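Local atomic coordinates of tail spike protein (Acinetobacter phage vB_AbaP_AS12, PDB entry 6EU4), a protein that probably recognises, and may degrade, the capsular polysaccharide of its Acinetobacter baumannii host as the trimeric tailspike with which the phage attaches to the cell. Residues Asn228-Ile233 against Ala250-Phe255; Leu314-Tyr319 against Phe337-Gly342; Glu330-Gln335 against Gln353-Lys358; Glu344-Asn349 against Lys380-Gly385. All coordinates share one frame; numbering follows the deposited sequence. Where two conformers were deposited one is given.

Four pairings of successive turns illustrate how a parallel beta-helix is built, each setting one strand or corner beside its equivalent one turn later. Along the chain contact 1 closes before the others open, whereas contact 3 interleaves with contacts 2 and 4. The centre of contact 1 lies about 18 Å from that of contact 2 and about 26 Å from that of contact 4. Contacts 2 and 4, about 12 Å between centres, touch through the interior, where Val381 meets Ala340 and Leu338. Contact 2 also packs on Leu332 of contact 3. Contacts 3 and 4 additionally face other subunits, so the same stacked turns both build the core of each chain and meet its partners in the trimer.

Contact 1: Asn228-Ile233 against Ala250-Phe255; sequences NTFEGI and ASSRSF
The ring of Phe230 carries Ser252 CB over one face, a CH-pi contact 3.8 Å from the ring centroid and displaced toward the rim. With CG anti to the backbone N (chi1 178°), the ring reaches across to the neighbouring turn. The guanidinium of Arg253 is met at its edge: NH2 donates to Glu231 OE2 at 3.0 Å, close to its own plane but from above the carboxylate, the two planes being 80° apart. A water accepts from Arg253 NE and donates to Glu231 OE2, and bonds Ser252 OG, so the salt bridge has a second link. Lys234 pairs with the other carboxylate oxygen and Asp287 with Arg253 NH1. This is a corner of the parallel beta-helix, where two successive turns bend together, the later one carrying an extra residue, Ser252, so Phe230 O faces two successive N-H groups, accepting from Ser252 N at 2.9 Å and weakly from Arg253 N. Gly232 N donates to Arg253 O at 3.0 Å. Ile233 N points almost along the carbonyl axis of Ser254 O, 3.0 Å away. On the buried side Ile233 CD1 touches Phe255 CE1 at 3.8 Å, the side chains alongside each other, and Trp286 stacks on Phe255.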
# COMPACT_ATOMS: atom_id res chain seq x y z
N ASN A 228 -5.71 11.26 -28.91
CA ASN A 228 -5.29 11.63 -30.25
C ASN A 228 -3.93 12.32 -30.21
O ASN A 228 -3.72 13.33 -30.87
CB ASN A 228 -6.32 12.51 -30.97
CG ASN A 228 -7.60 11.77 -31.28
OD1 ASN A 228 -7.58 10.57 -31.51
ND2 ASN A 228 -8.72 12.47 -31.27
N THR A 229 -3.01 11.79 -29.39
CA THR A 229 -1.65 12.30 -29.28
C THR A 229 -0.64 11.24 -29.68
O THR A 229 -0.93 10.05 -29.73
CB THR A 229 -1.31 12.74 -27.83
OG1 THR A 229 -1.21 11.58 -26.97
CG2 THR A 229 -2.33 13.72 -27.31
N PHE A 230 0.58 11.72 -29.93
CA PHE A 230 1.75 10.86 -30.09
C PHE A 230 2.34 10.52 -28.73
O PHE A 230 2.66 9.36 -28.45
CB PHE A 230 2.77 11.58 -30.98
CG PHE A 230 4.05 10.84 -31.19
CD1 PHE A 230 4.08 9.69 -31.96
CD2 PHE A 230 5.24 11.32 -30.67
CE1 PHE A 230 5.28 9.02 -32.19
CE2 PHE A 230 6.44 10.65 -30.89
CZ PHE A 230 6.45 9.51 -31.64
N GLU A 231 2.49 11.54 -27.88
CA GLU A 231 2.91 11.38 -26.49
C GLU A 231 1.89 12.10 -25.64
O GLU A 231 1.49 13.22 -25.97
CB GLU A 231 4.33 11.95 -26.29
CG GLU A 231 5.38 11.14 -26.99
CD GLU A 231 6.73 11.84 -27.16
OE1 GLU A 231 6.86 13.04 -26.84
OE2 GLU A 231 7.67 11.17 -27.64
N GLY A 232 1.44 11.46 -24.56
CA GLY A 232 0.33 12.01 -23.81
C GLY A 232 0.72 13.14 -22.87
O GLY A 232 0.38 14.30 -23.10
N ILE A 233 1.40 12.77 -21.78
CA ILE A 233 1.87 13.69 -20.76
C ILE A 233 3.39 13.49 -20.64
O ILE A 233 3.87 12.36 -20.51
CB ILE A 233 1.16 13.45 -19.41
CG1 ILE A 233 -0.34 13.75 -19.56
CG2 ILE A 233 1.78 14.31 -18.31
CD1 ILE A 233 -1.16 13.32 -18.40
N ALA A 250 -2.23 7.66 -26.17
CA ALA A 250 -1.18 8.11 -27.06
C ALA A 250 -0.78 6.97 -27.99
O ALA A 250 -0.89 5.80 -27.63
CB ALA A 250 0.05 8.55 -26.28
N SER A 251 -0.29 7.32 -29.18
CA SER A 251 0.16 6.28 -30.10
C SER A 251 1.55 5.75 -29.78
O SER A 251 1.84 4.61 -30.13
CB SER A 251 0.12 6.79 -31.55
OG SER A 251 1.09 7.81 -31.75
N SER A 252 2.41 6.52 -29.10
CA SER A 252 3.77 6.06 -28.80
C SER A 252 4.01 5.87 -27.30
O SER A 252 4.27 4.74 -26.86
CB SER A 252 4.79 7.03 -29.40
OG SER A 252 6.11 6.60 -29.12
N ARG A 253 3.93 6.93 -26.50
CA ARG A 253 4.15 6.82 -25.05
C ARG A 253 3.07 7.61 -24.32
O ARG A 253 2.86 8.79 -24.61
CB ARG A 253 5.54 7.32 -24.64
CG ARG A 253 6.69 6.52 -25.23
CD ARG A 253 8.05 7.01 -24.73
NE ARG A 253 8.44 8.24 -25.39
CZ ARG A 253 9.39 9.07 -24.96
NH1 ARG A 253 10.07 8.80 -23.86
NH2 ARG A 253 9.66 10.18 -25.64
N SER A 254 2.38 6.96 -23.37
CA SER A 254 1.28 7.62 -22.66
C SER A 254 1.80 8.61 -21.63
O SER A 254 1.50 9.81 -21.71
CB SER A 254 0.37 6.59 -22.01
OG SER A 254 -0.27 5.81 -23.01
N PHE A 255 2.60 8.14 -20.67
CA PHE A 255 3.14 8.97 -19.59
C PHE A 255 4.67 8.93 -19.65
O PHE A 255 5.26 7.84 -19.68
CB PHE A 255 2.70 8.44 -18.22
CG PHE A 255 1.22 8.57 -17.94
CD1 PHE A 255 0.71 9.72 -17.36
CD2 PHE A 255 0.36 7.51 -18.17
CE1 PHE A 255 -0.65 9.82 -17.05
CE2 PHE A 255 -0.99 7.61 -17.88
CZ PHE A 255 -1.50 8.75 -17.32
O HOH W 1 7.85 8.52 -28.20

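Contact 2: Leu314-Tyr319 against Phe337-Gly342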
# COMPACT_ATOMS: atom_id res chain seq x y z
N LEU A 314 5.44 -2.43 -21.06
CA LEU A 314 4.33 -1.70 -20.45
C LEU A 314 4.88 -0.60 -19.55
O LEU A 314 4.48 0.57 -19.67
CB LEU A 314 3.42 -2.64 -19.66
CG LEU A 314 2.29 -1.98 -18.86
CD1 LEU A 314 1.43 -1.09 -19.73
CD2 LEU A 314 1.42 -3.06 -18.21
N PHE A 315 5.78 -0.97 -18.65
CA PHE A 315 6.47 -0.06 -17.74
C PHE A 315 7.97 -0.11 -17.99
O PHE A 315 8.60 -1.17 -17.89
CB PHE A 315 6.24 -0.46 -16.27
CG PHE A 315 4.80 -0.68 -15.90
CD1 PHE A 315 3.95 0.40 -15.68
CD2 PHE A 315 4.31 -1.97 -15.66
CE1 PHE A 315 2.63 0.19 -15.31
CE2 PHE A 315 2.99 -2.18 -15.30
CZ PHE A 315 2.15 -1.11 -15.11
N LYS A 316 8.54 1.05 -18.26
CA LYS A 316 9.99 1.24 -18.29
C LYS A 316 10.31 2.12 -17.09
O LYS A 316 9.87 3.28 -17.03
CB LYS A 316 10.45 1.88 -19.59
CG LYS A 316 11.94 2.17 -19.58
CD LYS A 316 12.41 2.81 -20.89
CE LYS A 316 13.88 3.06 -20.88
NZ LYS A 316 14.32 3.67 -22.19
N ILE A 317 11.05 1.57 -16.12
CA ILE A 317 11.29 2.24 -14.84
C ILE A 317 12.78 2.24 -14.57
O ILE A 317 13.38 1.19 -14.29
CB ILE A 317 10.50 1.57 -13.70
CG1 ILE A 317 9.02 1.52 -14.09
CG2 ILE A 317 10.70 2.36 -12.41
CD1 ILE A 317 8.07 1.02 -13.01
N VAL A 318 13.38 3.42 -14.64
CA VAL A 318 14.83 3.59 -14.59
C VAL A 318 15.17 4.53 -13.43
O VAL A 318 14.61 5.63 -13.32
CB VAL A 318 15.35 4.13 -15.93
CG1 VAL A 318 16.82 4.42 -15.85
CG2 VAL A 318 15.06 3.11 -17.04
N TYR A 319 16.10 4.09 -12.58
CA TYR A 319 16.57 4.84 -11.41
C TYR A 319 15.42 5.50 -10.64
O TYR A 319 15.47 6.68 -10.27
CB TYR A 319 17.62 5.87 -11.82
CG TYR A 319 18.87 5.22 -12.36
CD1 TYR A 319 19.61 4.33 -11.59
CD2 TYR A 319 19.33 5.51 -13.64
CE1 TYR A 319 20.76 3.72 -12.09
CE2 TYR A 319 20.48 4.92 -14.14
CZ TYR A 319 21.18 4.02 -13.36
OH TYR A 319 22.33 3.43 -13.86
N PHE A 337 6.99 -6.86 -19.62
CA PHE A 337 5.95 -6.25 -18.79
C PHE A 337 6.55 -5.09 -18.01
O PHE A 337 6.08 -3.96 -18.11
CB PHE A 337 5.35 -7.31 -17.87
CG PHE A 337 4.33 -6.80 -16.88
CD1 PHE A 337 2.98 -6.77 -17.19
CD2 PHE A 337 4.73 -6.43 -15.60
CE1 PHE A 337 2.05 -6.34 -16.27
CE2 PHE A 337 3.82 -5.98 -14.67
CZ PHE A 337 2.46 -5.95 -15.00
N LEU A 338 7.64 -5.35 -17.29
CA LEU A 338 8.38 -4.35 -16.55
C LEU A 338 9.84 -4.46 -16.95
O LEU A 338 10.44 -5.54 -16.85
CB LEU A 338 8.25 -4.56 -15.04
CG LEU A 338 9.20 -3.71 -14.18
CD1 LEU A 338 8.94 -2.22 -14.36
CD2 LEU A 338 9.05 -4.13 -12.71
N TYR A 339 10.39 -3.36 -17.43
CA TYR A 339 11.82 -3.17 -17.51
C TYR A 339 12.24 -2.29 -16.33
O TYR A 339 11.81 -1.15 -16.23
CB TYR A 339 12.22 -2.51 -18.84
CG TYR A 339 13.69 -2.23 -18.92
CD1 TYR A 339 14.56 -3.21 -19.36
CD2 TYR A 339 14.22 -1.00 -18.52
CE1 TYR A 339 15.94 -2.97 -19.43
CE2 TYR A 339 15.58 -0.76 -18.59
CZ TYR A 339 16.44 -1.75 -19.03
OH TYR A 339 17.80 -1.53 -19.09
N ALA A 340 13.08 -2.83 -15.45
CA ALA A 340 13.54 -2.13 -14.25
C ALA A 340 15.05 -2.10 -14.27
O ALA A 340 15.70 -3.15 -14.30
CB ALA A 340 13.05 -2.81 -12.97
N GLU A 341 15.61 -0.89 -14.23
CA GLU A 341 17.05 -0.66 -14.26
C GLU A 341 17.37 0.31 -13.12
O GLU A 341 16.87 1.43 -13.11
CB GLU A 341 17.49 -0.09 -15.61
CG GLU A 341 18.97 0.24 -15.68
CD GLU A 341 19.40 0.84 -17.00
OE1 GLU A 341 18.63 0.80 -17.99
OE2 GLU A 341 20.53 1.37 -17.03
N GLY A 342 18.14 -0.16 -12.15
CA GLY A 342 18.43 0.66 -10.98
C GLY A 342 17.21 1.12 -10.21
O GLY A 342 17.25 2.19 -9.60
O HOH W 2 22.53 0.66 -15.52
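Phe315 presents the edge of its ring to the face of Phe337 in a T-shaped stack, with centroids 5.5 Å apart and planes at 76°. The two side chains leave the backbone differently: CG of Phe315 is anti to its carbonyl carbon (chi1 -50°), whereas CG of Phe337 is anti to its backbone N (chi1 175°). That brings Phe315 CE2 to 3.8 Å from Phe337 CZ. Leu314 fills the angle between the rings, its CG lying over a face of Phe315 and its CD2 reaching Phe337 CE1 at 3.9 Å. Next along the same side, Leu338 pushes CD1 between Phe315 and Ile317, 3.7 Å from Phe315 CB and 3.6 Å from Ile317 CD1; Leu338 and Ile317 cross at about a right angle. The other side is more polar. Extended Lys316 runs beside Tyr339, whose OH donates to Glu341 OE1, while a water joins Glu341 OE2 to Tyr319 OH. Beneath these side chains five straight backbone bonds, among them Ile317 N to Tyr339 O at 2.8 Å, hold the two strands nearly parallel. In the beta-helix this ladder lies between strand 284-304, which bonds to the backbone of Leu314, Lys316 and Val318, and strand 371-376, whose Phe373 meets Leu338 and Phe337; Met324 of strand 321-334 packs on Phe315 and Ile317 from across the interior.

Contact 3: Glu330-Gln335 against Gln353-Lys358; sequences EHLHAQ and QAIYNK
Glu330 starts the pairing beside Gln353, both chains extended, with carboxylate and amide planes 22° apart. One water donates to Glu330 OE1 and to Gln353 OE1, bridging the two acceptors, while Gln353 NE2 bonds to Asn351 and to Gln292 of the second subunit. His331 turns a corner, and its backbone N donates to Gln353 O at 3.0 Å from above the carbonyl plane. Its ring lies nearly parallel to that of Phe303, and ND1 is 3.6 Å from Ala354 CB; a second water, in the ring plane, links ND1 to Tyr356 OH. After this corner of the beta-helix, where successive turns pair in parallel, Leu332 N bonds Ala354 O at 2.9 Å, and Leu332 O receives Tyr356 N at 3.0 Å, nearly along the carbonyl axis. Its side chain turns to the interior alongside Ile355, CD2 meeting CG2 at 3.9 Å. The ring of His333 then receives Tyr356 CD2 over one face, 3.4 Å from His333 NE2. The ring planes are only 23° apart but slid so far that they barely overlap. Tyr359 OH hydrogen-bonds to His333 ND1, probably fixing the imidazole rotation, while Lys358, passing the ring's edge, carries its ammonium to Asp307.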
# COMPACT_ATOMS: atom_id res chain seq x y z
N GLU A 330 -4.94 -4.58 -19.20
CA GLU A 330 -5.71 -5.45 -20.07
C GLU A 330 -5.23 -5.27 -21.50
O GLU A 330 -5.28 -4.15 -22.02
CB GLU A 330 -7.22 -5.14 -19.98
CG GLU A 330 -7.81 -5.30 -18.57
CD GLU A 330 -9.33 -5.14 -18.51
OE1 GLU A 330 -10.03 -5.48 -19.49
OE2 GLU A 330 -9.81 -4.69 -17.44
N HIS A 331 -4.82 -6.37 -22.14
CA HIS A 331 -4.41 -6.45 -23.54
C HIS A 331 -3.05 -5.80 -23.74
O HIS A 331 -2.94 -4.59 -23.97
CB HIS A 331 -5.46 -5.83 -24.47
CG HIS A 331 -6.83 -6.39 -24.29
ND1 HIS A 331 -7.18 -7.65 -24.73
CD2 HIS A 331 -7.93 -5.89 -23.67
CE1 HIS A 331 -8.43 -7.90 -24.38
NE2 HIS A 331 -8.91 -6.84 -23.74
N LEU A 332 -2.01 -6.62 -23.65
CA LEU A 332 -0.63 -6.17 -23.72
C LEU A 332 0.13 -7.03 -24.71
O LEU A 332 0.17 -8.26 -24.57
CB LEU A 332 0.05 -6.24 -22.36
CG LEU A 332 1.54 -5.83 -22.33
CD1 LEU A 332 1.66 -4.37 -22.68
CD2 LEU A 332 2.16 -6.09 -20.97
N HIS A 333 0.69 -6.38 -25.73
CA HIS A 333 1.67 -6.97 -26.64
C HIS A 333 2.98 -6.20 -26.44
O HIS A 333 3.14 -5.09 -26.97
CB HIS A 333 1.20 -6.91 -28.09
CG HIS A 333 -0.03 -7.72 -28.36
ND1 HIS A 333 0.02 -8.98 -28.90
CD2 HIS A 333 -1.33 -7.44 -28.16
CE1 HIS A 333 -1.21 -9.45 -29.03
NE2 HIS A 333 -2.05 -8.53 -28.57
N ALA A 334 3.91 -6.79 -25.70
CA ALA A 334 5.15 -6.11 -25.38
C ALA A 334 6.27 -7.12 -25.15
O ALA A 334 6.02 -8.26 -24.78
CB ALA A 334 5.00 -5.25 -24.13
N GLN A 335 7.50 -6.67 -25.35
CA GLN A 335 8.64 -7.54 -25.08
C GLN A 335 8.84 -7.74 -23.58
O GLN A 335 9.20 -8.83 -23.14
CB GLN A 335 9.91 -6.97 -25.71
CG GLN A 335 11.09 -7.92 -25.60
CD GLN A 335 12.34 -7.31 -26.20
OE1 GLN A 335 12.31 -6.81 -27.32
NE2 GLN A 335 13.43 -7.31 -25.44
N GLN A 353 -4.20 -8.88 -17.34
CA GLN A 353 -5.01 -9.76 -18.18
C GLN A 353 -4.59 -9.63 -19.63
O GLN A 353 -4.25 -8.54 -20.10
CB GLN A 353 -6.49 -9.41 -18.03
CG GLN A 353 -6.92 -9.44 -16.57
CD GLN A 353 -8.39 -9.14 -16.37
OE1 GLN A 353 -9.14 -9.01 -17.33
NE2 GLN A 353 -8.81 -9.04 -15.10
N ALA A 354 -4.63 -10.76 -20.34
CA ALA A 354 -4.47 -10.79 -21.79
C ALA A 354 -3.10 -10.22 -22.16
O ALA A 354 -2.97 -9.23 -22.88
CB ALA A 354 -5.62 -10.05 -22.48
N ILE A 355 -2.07 -10.85 -21.61
CA ILE A 355 -0.69 -10.49 -21.86
C ILE A 355 -0.08 -11.56 -22.76
O ILE A 355 0.13 -12.71 -22.33
CB ILE A 355 0.12 -10.32 -20.57
CG1 ILE A 355 -0.52 -9.23 -19.68
CG2 ILE A 355 1.59 -9.99 -20.91
CD1 ILE A 355 -0.10 -9.38 -18.21
N TYR A 356 0.20 -11.19 -24.01
CA TYR A 356 0.64 -12.15 -25.03
C TYR A 356 2.16 -12.12 -25.09
O TYR A 356 2.76 -11.33 -25.82
CB TYR A 356 -0.02 -11.80 -26.34
CG TYR A 356 -1.49 -11.88 -26.15
CD1 TYR A 356 -2.13 -13.11 -26.03
CD2 TYR A 356 -2.23 -10.73 -25.98
CE1 TYR A 356 -3.51 -13.19 -25.80
CE2 TYR A 356 -3.62 -10.81 -25.77
CZ TYR A 356 -4.23 -12.03 -25.67
OH TYR A 356 -5.60 -12.08 -25.44
N ASN A 357 2.79 -12.98 -24.28
CA ASN A 357 4.24 -12.97 -24.09
C ASN A 357 4.91 -13.86 -25.13
O ASN A 357 5.45 -14.93 -24.85
CB ASN A 357 4.59 -13.41 -22.67
CG ASN A 357 4.04 -14.80 -22.31
OD1 ASN A 357 2.89 -15.14 -22.60
ND2 ASN A 357 4.88 -15.61 -21.68
N LYS A 358 4.87 -13.37 -26.38
CA LYS A 358 5.39 -14.12 -27.52
C LYS A 358 6.42 -13.35 -28.33
O LYS A 358 6.72 -13.74 -29.47
CB LYS A 358 4.24 -14.54 -28.44
CG LYS A 358 3.43 -13.38 -28.99
CD LYS A 358 2.33 -13.87 -29.98
CE LYS A 358 1.59 -12.69 -30.59
NZ LYS A 358 0.49 -13.14 -31.49
O HOH W 3 -9.16 -8.34 -20.26
O HOH W 4 -6.76 -9.81 -26.56

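Contact 4: Glu344-Asn349 against Lys380-Gly385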
# COMPACT_ATOMS: atom_id res chain seq x y z
N GLU A 344 13.59 0.29 -7.62
CA GLU A 344 12.85 -0.50 -6.64
C GLU A 344 11.38 -0.42 -7.00
O GLU A 344 10.81 0.68 -7.04
CB GLU A 344 13.08 0.02 -5.22
CG GLU A 344 12.20 -0.73 -4.18
CD GLU A 344 12.63 -0.51 -2.73
OE1 GLU A 344 13.58 0.25 -2.42
OE2 GLU A 344 11.97 -1.12 -1.88
N VAL A 345 10.76 -1.56 -7.29
CA VAL A 345 9.35 -1.59 -7.69
C VAL A 345 8.65 -2.67 -6.87
O VAL A 345 9.02 -3.85 -6.93
CB VAL A 345 9.19 -1.84 -9.20
CG1 VAL A 345 7.75 -1.64 -9.62
CG2 VAL A 345 10.11 -0.92 -10.01
N ASN A 346 7.66 -2.27 -6.09
CA ASN A 346 6.82 -3.19 -5.34
C ASN A 346 5.47 -3.22 -6.04
O ASN A 346 4.79 -2.19 -6.09
CB ASN A 346 6.66 -2.76 -3.90
CG ASN A 346 5.91 -3.79 -3.07
OD1 ASN A 346 5.37 -4.77 -3.60
ND2 ASN A 346 5.94 -3.62 -1.76
N ILE A 347 5.11 -4.37 -6.58
CA ILE A 347 3.86 -4.53 -7.32
C ILE A 347 2.95 -5.39 -6.43
O ILE A 347 3.17 -6.60 -6.30
CB ILE A 347 4.08 -5.18 -8.69
CG1 ILE A 347 5.12 -4.37 -9.50
CG2 ILE A 347 2.80 -5.29 -9.43
CD1 ILE A 347 5.41 -4.92 -10.86
N SER A 348 1.94 -4.77 -5.82
CA SER A 348 1.12 -5.44 -4.81
C SER A 348 -0.29 -5.64 -5.35
O SER A 348 -0.97 -4.68 -5.74
CB SER A 348 1.08 -4.64 -3.50
OG SER A 348 0.25 -3.50 -3.59
N ASN A 349 -0.73 -6.91 -5.37
CA ASN A 349 -2.09 -7.26 -5.77
C ASN A 349 -2.44 -6.73 -7.16
O ASN A 349 -3.53 -6.23 -7.40
CB ASN A 349 -3.07 -6.75 -4.72
CG ASN A 349 -4.38 -7.49 -4.71
OD1 ASN A 349 -4.62 -8.38 -5.50
ND2 ASN A 349 -5.26 -7.11 -3.76
N LYS A 380 15.39 -3.85 -7.49
CA LYS A 380 14.68 -4.70 -6.53
C LYS A 380 13.24 -4.71 -6.99
O LYS A 380 12.60 -3.66 -7.01
CB LYS A 380 14.72 -4.17 -5.09
CG LYS A 380 15.83 -3.27 -4.71
CD LYS A 380 15.50 -2.66 -3.35
CE LYS A 380 16.46 -1.61 -2.94
NZ LYS A 380 16.11 -1.02 -1.61
N VAL A 381 12.73 -5.88 -7.37
CA VAL A 381 11.37 -6.00 -7.85
C VAL A 381 10.69 -7.09 -7.03
O VAL A 381 11.23 -8.20 -6.93
CB VAL A 381 11.31 -6.34 -9.36
CG1 VAL A 381 9.93 -6.72 -9.80
CG2 VAL A 381 11.81 -5.15 -10.18
N LYS A 382 9.53 -6.78 -6.46
CA LYS A 382 8.79 -7.74 -5.66
C LYS A 382 7.36 -7.84 -6.14
O LYS A 382 6.69 -6.81 -6.32
CB LYS A 382 8.79 -7.36 -4.18
CG LYS A 382 7.99 -8.34 -3.34
CD LYS A 382 8.15 -8.01 -1.88
CE LYS A 382 7.47 -9.05 -0.98
NZ LYS A 382 7.42 -8.58 0.45
N LEU A 383 6.89 -9.07 -6.31
CA LEU A 383 5.48 -9.35 -6.60
C LEU A 383 4.84 -9.80 -5.30
O LEU A 383 5.09 -10.92 -4.83
CB LEU A 383 5.33 -10.40 -7.70
CG LEU A 383 6.19 -10.17 -8.96
CD1 LEU A 383 5.86 -11.20 -10.00
CD2 LEU A 383 6.00 -8.78 -9.52
N THR A 384 4.06 -8.91 -4.70
CA THR A 384 3.32 -9.18 -3.47
C THR A 384 1.92 -9.60 -3.89
O THR A 384 1.08 -8.75 -4.19
CB THR A 384 3.30 -7.95 -2.58
OG1 THR A 384 4.65 -7.56 -2.28
CG2 THR A 384 2.56 -8.23 -1.28
N GLY A 385 1.67 -10.90 -3.89
CA GLY A 385 0.45 -11.42 -4.46
C GLY A 385 0.30 -11.02 -5.92
O GLY A 385 1.28 -10.95 -6.68
O HOH W 5 5.33 -6.32 0.02
O HOH W 6 1.26 -8.22 -7.60
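Lys380 NZ meets Glu344 OE1 at 2.9 Å from above the carboxylate plane, 60° out of it, in a salt bridge between obliquely crossing side chains. Glu344, with CG anti to the backbone N (chi1 175°), also lies against the aliphatic part of the lysine, its CD 3.6 Å from Lys380 CD. On the same side of the sheet Asn346 OD1 lies 3.2 Å from Thr384 OG1, and a water accepts from Asn346 ND2 and Lys382 NZ while bonding Thr384 OG1. The opposite side is apolar: Ile347 and Leu383 run side by side, Ile347 CD1 to Leu383 CD2 at 4.1 Å, and both touch Phe373. These groups are set in register by two parallel strands one turn apart in the beta-helix, 3° apart in direction. Ile347 N donates to Lys382 O at 2.9 Å, almost along the carbonyl axis, and Asn349 N closes the ladder on Thr384 O at 2.8 Å. Further out lies the trimer interface. Gly386 of the third subunit donates its N to Glu344 OE2, and Glu420 and Thr422 of that subunit share Lys380 NZ with the carboxylate, so both ends of the bridge are held between chains. Asn349 bonds Asn321 and Thr323 of the second subunit.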